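Local coordinates for uncharacterized protein (Bacillus subtilis, PDB 5DQV) that probably acts as a metal-dependent nucleotide pyrophosphohydrolase of the HD-domain family, cleaving pyrophosphate from nucleotides at a metal site, at residues A[52-57]-A[121-126]; A[42-47]-A[125-129]; A[79-83]-A[96-100]. Where two conformers were deposited one is given. Numbering follows the deposited sequence.

Contact 1: residues A[52-57]-A[121-126]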
# COMPACT_ATOMS: atom_id res chain seq x y z
N ALA A 52 -33.30 -5.12 -1.05
CA ALA A 52 -33.37 -3.68 -1.06
C ALA A 52 -33.72 -3.26 -2.49
O ALA A 52 -33.70 -4.09 -3.41
CB ALA A 52 -32.03 -3.10 -0.62
N ASP A 53 -34.09 -2.01 -2.69
CA ASP A 53 -34.36 -1.51 -4.05
C ASP A 53 -33.07 -1.41 -4.83
O ASP A 53 -32.24 -0.54 -4.53
CB ASP A 53 -35.00 -0.14 -3.99
CG ASP A 53 -35.42 0.38 -5.38
OD1 ASP A 53 -34.64 0.46 -6.39
OD2 ASP A 53 -36.57 0.75 -5.45
N LEU A 54 -32.88 -2.26 -5.83
CA LEU A 54 -31.56 -2.37 -6.51
C LEU A 54 -31.20 -1.13 -7.36
O LEU A 54 -30.01 -0.76 -7.49
CB LEU A 54 -31.48 -3.63 -7.38
CG LEU A 54 -31.58 -4.98 -6.68
CD1 LEU A 54 -31.32 -6.17 -7.64
CD2 LEU A 54 -30.64 -5.05 -5.43
N PHE A 55 -32.21 -0.50 -7.94
CA PHE A 55 -31.94 0.67 -8.74
C PHE A 55 -31.44 1.80 -7.86
O PHE A 55 -30.48 2.51 -8.21
CB PHE A 55 -33.17 1.10 -9.56
CG PHE A 55 -32.92 2.29 -10.44
CD1 PHE A 55 -32.02 2.19 -11.49
CD2 PHE A 55 -33.56 3.49 -10.21
CE1 PHE A 55 -31.76 3.26 -12.29
CE2 PHE A 55 -33.32 4.56 -10.99
CZ PHE A 55 -32.41 4.45 -12.07
N ILE A 56 -32.07 1.97 -6.69
CA ILE A 56 -31.66 3.05 -5.81
C ILE A 56 -30.27 2.72 -5.27
O ILE A 56 -29.41 3.59 -5.16
CB ILE A 56 -32.67 3.30 -4.64
CG1 ILE A 56 -34.04 3.78 -5.16
CG2 ILE A 56 -32.10 4.27 -3.65
CD1 ILE A 56 -33.97 5.07 -6.07
N VAL A 57 -30.05 1.46 -4.93
CA VAL A 57 -28.75 1.07 -4.38
C VAL A 57 -27.64 1.34 -5.39
O VAL A 57 -26.60 1.95 -5.05
CB VAL A 57 -28.73 -0.41 -4.00
CG1 VAL A 57 -27.27 -0.88 -3.85
CG2 VAL A 57 -29.53 -0.65 -2.69
N ILE A 121 -32.77 1.93 4.43
CA ILE A 121 -32.32 0.58 4.05
C ILE A 121 -31.26 0.54 2.90
O ILE A 121 -30.20 -0.12 2.96
CB ILE A 121 -33.51 -0.26 3.60
CG1 ILE A 121 -34.72 -0.19 4.58
CG2 ILE A 121 -33.08 -1.70 3.30
CD1 ILE A 121 -34.34 -0.68 5.99
N GLU A 122 -31.56 1.22 1.81
CA GLU A 122 -30.60 1.29 0.70
C GLU A 122 -29.34 2.01 1.09
O GLU A 122 -28.24 1.66 0.64
CB GLU A 122 -31.23 2.00 -0.50
CG GLU A 122 -32.31 1.19 -1.19
CD GLU A 122 -33.61 1.05 -0.39
OE1 GLU A 122 -34.01 1.98 0.37
OE2 GLU A 122 -34.26 -0.00 -0.54
N GLY A 123 -29.48 3.05 1.90
CA GLY A 123 -28.29 3.76 2.36
C GLY A 123 -27.36 2.87 3.19
O GLY A 123 -26.16 2.92 3.05
N LYS A 124 -27.96 2.00 4.00
CA LYS A 124 -27.18 1.05 4.81
C LYS A 124 -26.45 0.06 3.93
O LYS A 124 -25.31 -0.29 4.20
CB LYS A 124 -28.07 0.35 5.81
CG LYS A 124 -28.47 1.23 6.97
CD LYS A 124 -29.54 0.61 7.80
CE LYS A 124 -29.80 1.46 9.10
NZ LYS A 124 -30.88 0.79 9.84
N VAL A 125 -27.10 -0.37 2.83
CA VAL A 125 -26.44 -1.26 1.89
C VAL A 125 -25.20 -0.57 1.24
O VAL A 125 -24.15 -1.15 1.17
CB VAL A 125 -27.44 -1.80 0.83
CG1 VAL A 125 -26.72 -2.50 -0.33
CG2 VAL A 125 -28.48 -2.76 1.48
N VAL A 126 -25.38 0.64 0.75
CA VAL A 126 -24.29 1.41 0.14
C VAL A 126 -23.15 1.64 1.12
O VAL A 126 -21.95 1.51 0.77
CB VAL A 126 -24.79 2.72 -0.46
CG1 VAL A 126 -23.64 3.56 -1.01
CG2 VAL A 126 -25.89 2.45 -1.59
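The side chain of E122 lies across the start of helix 54-63: its CG rests 3.7 Å from V57 CG2 and 3.9 Å from I56 CG2, and its carboxylate reaches the backbone just ahead of that helix. There E122 OE2 accepts a nearly straight hydrogen bond from D53 N (2.9 Å, 172°). D53 is itself the N-cap, its OD1 accepting from I56 N at 3.0 Å, so one acidic side chain caps the helix while another holds the residue that caps it. E122 OE1 forms a salt bridge with R98 of helix 93-106. Both segments belong to the all-helical HD domain, in which helix 54-63 runs on to the metal ligands H64 and D65, and helix 121-132 to D130. Deeper in, the contact turns apolar: V57 CG1 sits 3.9 Å from V125 CG1 and 4.3 Å from V126 CG2. At the outer end A52 CB meets V125 CG2 (4.1 Å) and I121 CG2 (4.3 Å).

Contact 2: residues A[42-47]-A[125-129]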
# COMPACT_ATOMS: atom_id res chain seq x y z
N LEU A 42 -20.46 -4.44 -5.34
CA LEU A 42 -20.67 -4.98 -3.98
C LEU A 42 -22.06 -4.59 -3.46
O LEU A 42 -22.76 -5.40 -2.89
CB LEU A 42 -19.58 -4.41 -3.05
CG LEU A 42 -18.69 -5.21 -2.11
CD1 LEU A 42 -18.58 -6.74 -2.41
CD2 LEU A 42 -17.31 -4.49 -2.13
N ALA A 43 -22.42 -3.33 -3.64
CA ALA A 43 -23.71 -2.86 -3.19
C ALA A 43 -24.89 -3.61 -3.85
O ALA A 43 -25.89 -3.94 -3.18
CB ALA A 43 -23.82 -1.34 -3.35
N VAL A 44 -24.80 -3.88 -5.15
CA VAL A 44 -25.89 -4.55 -5.86
C VAL A 44 -25.99 -5.98 -5.36
O VAL A 44 -27.12 -6.52 -5.13
CB VAL A 44 -25.72 -4.44 -7.44
CG1 VAL A 44 -26.59 -5.48 -8.19
CG2 VAL A 44 -26.02 -2.96 -7.90
N TYR A 45 -24.84 -6.61 -5.12
CA TYR A 45 -24.82 -7.98 -4.59
C TYR A 45 -25.52 -8.09 -3.20
O TYR A 45 -26.44 -8.88 -2.98
CB TYR A 45 -23.38 -8.52 -4.52
CG TYR A 45 -23.33 -9.83 -3.77
CD1 TYR A 45 -23.58 -11.03 -4.45
CD2 TYR A 45 -23.05 -9.89 -2.42
CE1 TYR A 45 -23.56 -12.24 -3.80
CE2 TYR A 45 -23.02 -11.12 -1.75
CZ TYR A 45 -23.28 -12.29 -2.46
OH TYR A 45 -23.27 -13.52 -1.85
N ILE A 46 -25.12 -7.23 -2.30
CA ILE A 46 -25.73 -7.13 -0.95
C ILE A 46 -27.23 -6.77 -1.01
O ILE A 46 -28.06 -7.37 -0.34
CB ILE A 46 -25.00 -6.10 -0.13
CG1 ILE A 46 -23.57 -6.59 0.17
CG2 ILE A 46 -25.72 -5.82 1.20
CD1 ILE A 46 -22.66 -5.49 0.67
N GLY A 47 -27.55 -5.79 -1.83
CA GLY A 47 -28.88 -5.33 -2.07
C GLY A 47 -29.82 -6.41 -2.52
O GLY A 47 -30.96 -6.52 -2.03
N VAL A 125 -27.10 -0.37 2.83
CA VAL A 125 -26.44 -1.26 1.89
C VAL A 125 -25.20 -0.57 1.24
O VAL A 125 -24.15 -1.15 1.17
CB VAL A 125 -27.44 -1.80 0.83
CG1 VAL A 125 -26.72 -2.50 -0.33
CG2 VAL A 125 -28.48 -2.76 1.48
N VAL A 126 -25.38 0.64 0.75
CA VAL A 126 -24.29 1.41 0.14
C VAL A 126 -23.15 1.64 1.12
O VAL A 126 -21.95 1.51 0.77
CB VAL A 126 -24.79 2.72 -0.46
CG1 VAL A 126 -23.64 3.56 -1.01
CG2 VAL A 126 -25.89 2.45 -1.59
N GLN A 127 -23.52 1.99 2.35
CA GLN A 127 -22.54 2.28 3.38
C GLN A 127 -21.69 1.05 3.63
O GLN A 127 -20.47 1.12 3.68
CB GLN A 127 -23.25 2.78 4.66
CG GLN A 127 -22.31 3.08 5.82
CD GLN A 127 -23.01 3.67 7.01
OE1 GLN A 127 -23.82 3.01 7.68
NE2 GLN A 127 -22.75 4.93 7.28
N ASP A 128 -22.35 -0.10 3.76
CA ASP A 128 -21.69 -1.38 3.97
C ASP A 128 -20.70 -1.73 2.85
O ASP A 128 -19.58 -2.14 3.10
CB ASP A 128 -22.75 -2.50 4.08
CG ASP A 128 -23.46 -2.55 5.46
OD1 ASP A 128 -23.15 -1.75 6.38
OD2 ASP A 128 -24.35 -3.44 5.61
N ALA A 129 -21.13 -1.51 1.61
CA ALA A 129 -20.30 -1.79 0.44
C ALA A 129 -19.05 -0.87 0.45
O ALA A 129 -17.93 -1.30 0.17
CB ALA A 129 -21.14 -1.60 -0.85
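L42 opens the run along helix 33-50 with its CB 3.9 Å from A129 CB; its side chain also touches R188 of helix 179-202. One residue on, A43 makes the tightest backbone approach, its CA 5.1 Å from A129 CA: the two methyls touch (CB to CB 3.7 Å), A129 CB lies 3.5 Å from A43 N, and A43 O is 3.3 Å from V125 CG1. The short side chains let the segment axes come within 8.5 Å while crossing at 130°. These helices carry metal ligands of the HD domain, H35 on helix 33-50 and D130 directly after A129, so the packing joins two elements of the nickel site. I46 returns to the interface with CG2 3.8 Å from V125 CG1 and CD1 4.4 Å from A129 CB. At G47 the backbone itself forms the surface: its N lies 3.7 Å from V125 CG1, the methyl that also meets A43 and I46.

Contact 3: residues A[79-83]-A[96-100]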
# COMPACT_ATOMS: atom_id res chain seq x y z
N VAL A 79 -24.65 19.24 -4.29
CA VAL A 79 -25.78 18.34 -4.24
C VAL A 79 -26.77 18.67 -5.35
O VAL A 79 -27.31 17.77 -6.03
CB VAL A 79 -26.46 18.36 -2.85
CG1 VAL A 79 -27.83 17.65 -2.88
CG2 VAL A 79 -25.52 17.74 -1.79
N SER A 80 -26.99 19.97 -5.58
CA SER A 80 -27.91 20.36 -6.68
C SER A 80 -27.42 19.89 -8.04
O SER A 80 -28.22 19.51 -8.89
CB SER A 80 -28.28 21.86 -6.66
OG SER A 80 -27.27 22.66 -7.20
N GLU A 81 -26.11 19.86 -8.25
CA GLU A 81 -25.59 19.40 -9.54
C GLU A 81 -25.87 17.93 -9.74
O GLU A 81 -26.23 17.52 -10.83
CB GLU A 81 -24.06 19.68 -9.65
CG GLU A 81 -23.78 21.15 -10.04
CD GLU A 81 -22.37 21.65 -9.70
OE1 GLU A 81 -21.61 20.99 -8.97
OE2 GLU A 81 -22.06 22.76 -10.10
N VAL A 82 -25.69 17.13 -8.67
CA VAL A 82 -26.00 15.71 -8.73
C VAL A 82 -27.49 15.48 -8.98
O VAL A 82 -27.85 14.74 -9.86
CB VAL A 82 -25.55 15.00 -7.45
CG1 VAL A 82 -25.99 13.57 -7.47
CG2 VAL A 82 -24.00 15.09 -7.29
N TYR A 83 -28.33 16.13 -8.19
CA TYR A 83 -29.77 16.06 -8.33
C TYR A 83 -30.24 16.39 -9.78
O TYR A 83 -30.97 15.61 -10.39
CB TYR A 83 -30.46 17.01 -7.32
CG TYR A 83 -31.97 17.01 -7.48
CD1 TYR A 83 -32.76 16.06 -6.84
CD2 TYR A 83 -32.61 17.94 -8.31
CE1 TYR A 83 -34.14 16.06 -6.97
CE2 TYR A 83 -34.00 17.93 -8.48
CZ TYR A 83 -34.74 16.97 -7.80
OH TYR A 83 -36.07 16.95 -7.95
N ALA A 96 -34.87 10.26 -7.25
CA ALA A 96 -33.79 11.21 -7.13
C ALA A 96 -33.67 11.78 -5.69
O ALA A 96 -32.57 11.87 -5.13
CB ALA A 96 -33.96 12.32 -8.20
N ASP A 97 -34.79 12.08 -5.06
CA ASP A 97 -34.79 12.55 -3.68
C ASP A 97 -34.20 11.47 -2.73
O ASP A 97 -33.43 11.80 -1.80
CB ASP A 97 -36.25 12.88 -3.22
CG ASP A 97 -36.73 14.23 -3.66
OD1 ASP A 97 -35.93 15.00 -4.20
OD2 ASP A 97 -37.93 14.54 -3.46
N ARG A 98 -34.58 10.20 -2.95
CA ARG A 98 -34.10 9.08 -2.13
C ARG A 98 -32.58 8.99 -2.23
O ARG A 98 -31.90 8.77 -1.24
CB ARG A 98 -34.72 7.73 -2.57
CG ARG A 98 -36.16 7.48 -2.17
CD ARG A 98 -36.74 6.18 -2.79
NE ARG A 98 -36.24 4.95 -2.16
CZ ARG A 98 -36.54 3.71 -2.56
NH1 ARG A 98 -37.37 3.50 -3.59
NH2 ARG A 98 -36.03 2.66 -1.92
N VAL A 99 -32.07 9.11 -3.46
CA VAL A 99 -30.65 9.02 -3.71
C VAL A 99 -29.93 10.17 -2.99
O VAL A 99 -28.97 9.94 -2.25
CB VAL A 99 -30.34 9.01 -5.19
CG1 VAL A 99 -28.83 9.28 -5.41
CG2 VAL A 99 -30.76 7.63 -5.77
N ILE A 100 -30.49 11.38 -3.07
CA ILE A 100 -29.89 12.54 -2.42
C ILE A 100 -29.87 12.35 -0.89
O ILE A 100 -28.84 12.63 -0.24
CB ILE A 100 -30.58 13.86 -2.92
CG1 ILE A 100 -30.26 14.12 -4.39
CG2 ILE A 100 -30.27 15.12 -2.00
CD1 ILE A 100 -28.74 14.10 -4.78
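This is a mainly apolar helix-helix contact at a partly buried edge of the HD domain, between the first turn of helix 79-88 and the first half of helix 93-106. The centre of the contact lies about 18 Å from the centre of the chain. I100 is the main apolar side chain of 96-100 in the contact, pointing its CB toward the other helix. Its CG2 touches V79 CG1 at 3.6 Å, its CD1 lies 3.9 Å from V82 CG1 and 4.0 Å from Y83 N, and its CG1 meets Y83 CD1 at 4.0 Å, near the plane of the ring and at its edge. V79, V82 and Y83 thus all meet this one isoleucine. The two helices follow each other in the chain and are joined by a short connection, forming an antiparallel helical hairpin; the short segments meet at 144°, with axes 10.5 Å apart. Nearer the turn of the hairpin, the Y83 side chain leaves sideways, but its ring swings in toward A96 and D97. Y83 CE1 packs 3.9 Å from A96 CB and 3.5 Å from D97 OD1, while the other carboxylate oxygen of D97, OD2, makes a salt bridge with K93 one turn earlier on the same helix. The Y83 side chain also touches K93, so tyrosine, aspartate and lysine gather at this end of the interface. V82 also packs on the loop residues I67 and L77, and V99 faces helix 54-63 through I56, T59 and V63, tying the hairpin to the rest of the domain.

How the contacts relate
Contacts 1 and 2 are buried neighbours, with centres 7 Å apart, and share V125 and V126 of helix 121-132; helices 33-50 and 54-63, consecutive in the chain, pack against it. A probable hydrogen bond from A52 N to G47 O (2.9 Å) joins them directly. The side chains of contact 2 meet only through apolar groups, whereas contact 1 adds a buried carboxylate at a helix start. Contact 3 is more peripheral and partly exposed, pairing two different helices with axes 10.5 Å apart, against 8.5 Å in contact 2, where A43 and A129 meet. It nests in sequence within the loops closed by the other two. R98 connects it to contact 1 by a salt bridge to E122, but contacts 2 and 3 do not touch.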